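Local coordinates for protein beta-galactosidase (Streptococcus pneumoniae, PDB 4CUA) that hydrolyses terminal beta-galactosides and is represented here by a calcium-bound carbohydrate-binding module, at residues A[47-61]-A[160-174]. Numbering follows the deposited sequence. Where two conformers were deposited one is given.
With CA (calcium ion), chain C; EDO (1,2-ethanediol), chain D; EDO (1,2-ethanediol), chain F; EDO (1,2-ethanediol), chain E.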
# COMPACT_ATOMS: atom_id res chain seq x y z
N ASN A 47 -8.19 12.76 2.86
CA ASN A 47 -7.30 11.82 3.55
C ASN A 47 -6.97 10.66 2.59
O ASN A 47 -7.81 9.82 2.30
CB ASN A 47 -7.98 11.23 4.79
CG ASN A 47 -7.04 10.29 5.53
OD1 ASN A 47 -7.05 9.07 5.28
ND2 ASN A 47 -6.23 10.84 6.39
N ARG A 48 -5.81 10.73 1.99
CA ARG A 48 -5.46 9.78 0.95
C ARG A 48 -4.00 9.83 0.62
O ARG A 48 -3.36 10.89 0.78
CB ARG A 48 -6.31 10.02 -0.28
CG ARG A 48 -6.30 11.46 -0.77
CD ARG A 48 -7.16 11.61 -1.99
NE ARG A 48 -7.26 12.97 -2.48
CZ ARG A 48 -8.19 13.85 -2.10
NH1 ARG A 48 -9.08 13.58 -1.17
NH2 ARG A 48 -8.18 15.08 -2.64
N TRP A 49 -3.44 8.69 0.16
CA TRP A 49 -2.25 8.71 -0.64
C TRP A 49 -2.68 8.86 -2.08
O TRP A 49 -3.69 8.29 -2.52
CB TRP A 49 -1.50 7.39 -0.52
CG TRP A 49 -0.43 7.25 -1.58
CD1 TRP A 49 0.82 7.67 -1.49
CD2 TRP A 49 -0.59 6.63 -2.88
NE1 TRP A 49 1.50 7.37 -2.65
CE2 TRP A 49 0.65 6.77 -3.52
CE3 TRP A 49 -1.64 6.04 -3.54
CZ2 TRP A 49 0.88 6.26 -4.81
CZ3 TRP A 49 -1.40 5.52 -4.82
CH2 TRP A 49 -0.16 5.65 -5.43
N THR A 50 -1.93 9.66 -2.85
CA THR A 50 -2.07 9.63 -4.31
C THR A 50 -0.70 9.84 -4.88
O THR A 50 0.20 10.28 -4.19
CB THR A 50 -2.99 10.73 -4.86
OG1 THR A 50 -2.27 11.96 -4.97
CG2 THR A 50 -4.25 10.98 -4.07
N ASN A 51 -0.60 9.55 -6.18
CA ASN A 51 0.57 9.96 -6.98
C ASN A 51 0.06 10.96 -8.04
O ASN A 51 0.61 10.98 -9.16
CB ASN A 51 1.34 8.83 -7.55
CG ASN A 51 0.56 7.96 -8.49
OD1 ASN A 51 -0.67 8.05 -8.54
ND2 ASN A 51 1.26 7.07 -9.22
N TRP A 52 -0.89 11.79 -7.68
CA TRP A 52 -1.46 12.80 -8.57
C TRP A 52 -0.35 13.70 -9.10
O TRP A 52 0.41 14.25 -8.37
CB TRP A 52 -2.54 13.58 -7.85
CG TRP A 52 -3.13 14.68 -8.67
CD1 TRP A 52 -4.13 14.56 -9.60
CD2 TRP A 52 -2.80 16.07 -8.60
NE1 TRP A 52 -4.40 15.80 -10.14
CE2 TRP A 52 -3.63 16.73 -9.52
CE3 TRP A 52 -1.89 16.81 -7.88
CZ2 TRP A 52 -3.53 18.12 -9.76
CZ3 TRP A 52 -1.80 18.21 -8.10
CH2 TRP A 52 -2.62 18.83 -9.04
N ASN A 53 -0.34 13.86 -10.41
CA ASN A 53 0.58 14.73 -11.14
C ASN A 53 2.04 14.39 -10.92
O ASN A 53 2.90 15.26 -11.04
CB ASN A 53 0.28 16.17 -10.81
CG ASN A 53 0.89 17.13 -11.82
OD1 ASN A 53 0.92 16.81 -13.00
ND2 ASN A 53 1.40 18.26 -11.36
N ARG A 54 2.38 13.14 -10.63
CA ARG A 54 3.75 12.72 -10.47
C ARG A 54 4.23 12.15 -11.80
O ARG A 54 3.43 11.81 -12.68
CB ARG A 54 3.93 11.74 -9.27
CG ARG A 54 3.56 12.33 -7.93
CD ARG A 54 4.48 13.46 -7.50
NE ARG A 54 5.79 12.97 -7.13
CZ ARG A 54 6.74 13.74 -6.58
NH1 ARG A 54 6.57 15.06 -6.44
NH2 ARG A 54 7.83 13.17 -6.14
N SER A 55 5.52 12.02 -11.95
CA SER A 55 6.07 11.71 -13.25
C SER A 55 5.88 10.27 -13.70
O SER A 55 5.79 9.99 -14.90
CB SER A 55 7.55 12.09 -13.26
OG SER A 55 8.28 11.35 -12.27
N ASN A 56 5.83 9.30 -12.78
CA ASN A 56 5.70 7.91 -13.15
C ASN A 56 4.24 7.53 -13.04
O ASN A 56 3.62 7.74 -12.00
CB ASN A 56 6.53 6.98 -12.23
CG ASN A 56 6.67 5.55 -12.76
OD1 ASN A 56 5.89 5.04 -13.58
ND2 ASN A 56 7.67 4.90 -12.24
N PRO A 57 3.68 6.97 -14.11
CA PRO A 57 2.26 6.56 -14.01
C PRO A 57 2.04 5.33 -13.13
O PRO A 57 0.87 5.04 -12.81
CB PRO A 57 1.87 6.24 -15.48
CG PRO A 57 3.14 5.92 -16.18
CD PRO A 57 4.20 6.80 -15.49
N GLU A 58 3.11 4.59 -12.89
CA GLU A 58 3.09 3.44 -11.99
C GLU A 58 3.65 3.79 -10.65
O GLU A 58 4.66 4.49 -10.54
CB GLU A 58 3.87 2.28 -12.57
CG GLU A 58 3.71 0.94 -11.79
CD GLU A 58 4.51 -0.26 -12.29
OE1 GLU A 58 5.72 -0.17 -12.44
OE2 GLU A 58 3.92 -1.34 -12.40
N ALA A 59 2.96 3.37 -9.56
CA ALA A 59 3.55 3.46 -8.22
C ALA A 59 3.03 2.32 -7.36
O ALA A 59 2.01 1.73 -7.66
CB ALA A 59 3.17 4.81 -7.56
N SER A 60 3.74 2.03 -6.30
CA SER A 60 3.33 1.00 -5.34
C SER A 60 3.14 1.65 -3.99
O SER A 60 3.79 2.63 -3.61
CB SER A 60 4.37 -0.10 -5.25
OG SER A 60 5.68 0.34 -5.01
N VAL A 61 2.22 1.04 -3.24
CA VAL A 61 1.93 1.33 -1.84
C VAL A 61 1.97 0.02 -1.07
O VAL A 61 1.36 -0.96 -1.54
CB VAL A 61 0.52 1.92 -1.72
CG1 VAL A 61 0.08 2.02 -0.27
CG2 VAL A 61 0.48 3.33 -2.38
N ILE A 160 1.02 -3.21 -3.20
CA ILE A 160 0.22 -3.20 -4.38
C ILE A 160 0.83 -2.16 -5.34
O ILE A 160 0.96 -1.03 -5.04
CB ILE A 160 -1.31 -3.06 -4.09
CG1 ILE A 160 -2.10 -3.16 -5.35
CG2 ILE A 160 -1.61 -1.76 -3.32
CD1 ILE A 160 -3.61 -3.17 -5.19
N ARG A 161 1.20 -2.65 -6.53
CA ARG A 161 1.92 -1.86 -7.55
C ARG A 161 0.97 -1.63 -8.70
O ARG A 161 0.39 -2.59 -9.29
CB ARG A 161 3.16 -2.65 -7.96
CG ARG A 161 4.00 -1.92 -9.02
CD ARG A 161 5.35 -2.53 -9.14
NE ARG A 161 5.35 -3.98 -9.32
CZ ARG A 161 5.11 -4.62 -10.45
NH1 ARG A 161 4.89 -3.96 -11.59
NH2 ARG A 161 5.14 -5.93 -10.45
N MSE A 162 0.75 -0.36 -9.02
CA MSE A 162 -0.43 0.06 -9.74
C MSE A 162 -0.18 1.07 -10.84
O MSE A 162 0.60 1.99 -10.65
CB MSE A 162 -1.38 0.82 -8.79
CG MSE A 162 -1.83 -0.11 -7.65
SE MSE A 162 -2.71 0.92 -6.22
CE MSE A 162 -1.14 1.89 -5.58
N VAL A 163 -0.81 0.90 -11.99
CA VAL A 163 -0.70 1.88 -13.06
C VAL A 163 -1.96 2.70 -13.12
O VAL A 163 -3.09 2.15 -13.14
CB VAL A 163 -0.48 1.20 -14.42
CG1 VAL A 163 -0.26 2.28 -15.46
CG2 VAL A 163 0.73 0.31 -14.39
N LYS A 164 -1.85 4.03 -13.15
CA LYS A 164 -3.01 4.87 -13.19
C LYS A 164 -3.87 4.70 -14.41
O LYS A 164 -3.36 4.28 -15.45
CB LYS A 164 -2.63 6.35 -13.10
CG LYS A 164 -2.02 6.88 -14.39
CD LYS A 164 -1.86 8.39 -14.33
CE LYS A 164 -1.51 8.96 -15.73
NZ LYS A 164 -2.59 8.72 -16.73
N ALA A 165 -5.12 5.06 -14.28
CA ALA A 165 -6.05 5.03 -15.41
C ALA A 165 -5.60 6.13 -16.39
O ALA A 165 -5.16 7.20 -16.00
CB ALA A 165 -7.45 5.29 -14.93
N ASP A 166 -5.82 5.87 -17.68
CA ASP A 166 -5.41 6.84 -18.69
C ASP A 166 -6.13 8.17 -18.64
O ASP A 166 -5.52 9.25 -18.91
CB ASP A 166 -5.61 6.23 -20.08
CG ASP A 166 -4.70 5.08 -20.36
OD1 ASP A 166 -3.75 4.76 -19.62
OD2 ASP A 166 -4.94 4.45 -21.45
N ASN A 167 -7.36 8.18 -18.17
CA ASN A 167 -8.10 9.40 -17.99
C ASN A 167 -7.91 10.11 -16.63
O ASN A 167 -8.63 11.05 -16.32
CB ASN A 167 -9.59 9.20 -18.32
CG ASN A 167 -10.35 8.39 -17.29
OD1 ASN A 167 -9.78 7.79 -16.38
ND2 ASN A 167 -11.65 8.39 -17.41
N LYS A 168 -6.93 9.67 -15.86
CA LYS A 168 -6.65 10.28 -14.57
C LYS A 168 -5.20 10.77 -14.55
O LYS A 168 -4.37 10.32 -15.34
CB LYS A 168 -6.86 9.24 -13.47
CG LYS A 168 -8.26 8.72 -13.31
CD LYS A 168 -9.28 9.76 -12.96
CE LYS A 168 -10.65 9.15 -12.66
NZ LYS A 168 -11.60 10.17 -12.22
N ARG A 169 -4.90 11.61 -13.56
CA ARG A 169 -3.56 12.11 -13.36
C ARG A 169 -2.85 11.34 -12.18
O ARG A 169 -1.71 11.64 -11.82
CB ARG A 169 -3.60 13.62 -13.12
CG ARG A 169 -4.07 14.44 -14.35
CD ARG A 169 -4.26 15.89 -14.03
NE ARG A 169 -2.94 16.58 -13.92
CZ ARG A 169 -2.79 17.82 -13.49
NH1 ARG A 169 -3.82 18.58 -13.17
NH2 ARG A 169 -1.56 18.32 -13.45
N GLY A 170 -3.55 10.35 -11.60
CA GLY A 170 -2.93 9.50 -10.59
C GLY A 170 -3.90 8.49 -10.04
O GLY A 170 -5.08 8.51 -10.37
N THR A 171 -3.31 7.64 -9.18
CA THR A 171 -4.02 6.60 -8.43
C THR A 171 -4.20 7.16 -7.03
O THR A 171 -3.43 7.99 -6.57
CB THR A 171 -3.23 5.31 -8.42
OG1 THR A 171 -3.08 4.91 -9.80
CG2 THR A 171 -3.99 4.21 -7.69
N SER A 172 -5.24 6.69 -6.37
CA SER A 172 -5.60 7.21 -5.07
C SER A 172 -6.19 6.17 -4.10
O SER A 172 -7.09 5.42 -4.45
CB SER A 172 -6.62 8.33 -5.25
OG SER A 172 -7.06 8.92 -4.03
N ILE A 173 -5.75 6.21 -2.86
CA ILE A 173 -6.14 5.28 -1.80
C ILE A 173 -6.34 6.04 -0.50
O ILE A 173 -5.42 6.69 -0.02
CB ILE A 173 -5.05 4.23 -1.59
CG1 ILE A 173 -4.89 3.33 -2.80
CG2 ILE A 173 -5.37 3.36 -0.35
CD1 ILE A 173 -3.65 2.43 -2.74
N THR A 174 -7.54 5.90 0.10
CA THR A 174 -7.76 6.53 1.43
C THR A 174 -7.25 5.66 2.60
O THR A 174 -6.78 6.19 3.57
CB THR A 174 -9.20 6.95 1.63
OG1 THR A 174 -9.31 7.56 2.93
CG2 THR A 174 -10.19 5.87 1.49
CA CA C . -6.54 6.91 5.79
C1 EDO D . -6.34 14.49 -5.86
O1 EDO D . -7.36 15.38 -5.46
C2 EDO D . -5.02 14.73 -5.17
O2 EDO D . -5.20 14.46 -3.74
C1 EDO F . -4.00 15.03 3.47
O1 EDO F . -2.66 14.63 3.48
C2 EDO F . -4.57 14.93 2.07
O2 EDO F . -4.70 13.54 1.65
C1 EDO E . 9.40 0.69 -4.04
O1 EDO E . 10.01 1.90 -4.08
C2 EDO E . 8.43 0.73 -2.79
O2 EDO E . 7.46 -0.15 -3.00
O HOH W 1 -0.24 4.68 -10.22
O HOH W 2 -0.69 15.29 -14.86
O HOH W 3 0.92 11.03 -13.43
O HOH W 4 1.42 -2.36 -12.11
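Trp49, with CG anti to the backbone N (chi1 167°), turns its indole inward, while a bend at the end of selenomethionine Met162 (chi3 -68°) brings its methyl to meet the ring, Met162 CE lying 3.7 Å from Trp49 CZ3. Val61 seats CG2 over the centre of one indole face and also touches Met162 CE; a flat aromatic, a branched valine and a flexible selenoether chain suit this buried side, which Ile173 extends toward Val81 and Phe83 of strand 70-83. Trp49 NE1 finds its polar partner in Asp24.

Two antiparallel ladders carry the backbone: 49-50 with 172-173, and 58-61 with 160-163, whose axes run at 156°. Between them Asn51, whose amide offers both acceptor and donor, stands in for a strand carbonyl, its OD1 taking Thr171 N at 2.7 Å almost along the C=O axis. Its ND2 gives to a water that also joins Thr171 OG1, Pro57 O and Met162 O, bridging the two ladders.

At the outer edge the long chain of Arg169 runs beside Trp52, its guanidinium tilted 56° to the indole, and reaches on to a weak bond from NH2 to Asn53 OD1. On the side away from Trp49, partly exposed and suited to long charged chains, Glu58 OE2 and Arg161 NH1 form a 2.9 Å salt bridge, with carboxylate and guanidinium nearly perpendicular; Glu98 holds Arg161 NH2.

Beyond Trp49, Thr174 OG1 donates to Asn47 O at 2.8 Å; Asn47 OD1 binds the calcium ion at 2.3 Å, and Thr174 O is a second ligand. Asn33, Asp36, Leu38 and Glu175 complete this site, which ties loop to strand in a galactose-binding-domain-like beta-sandwich, as in many carbohydrate-binding modules.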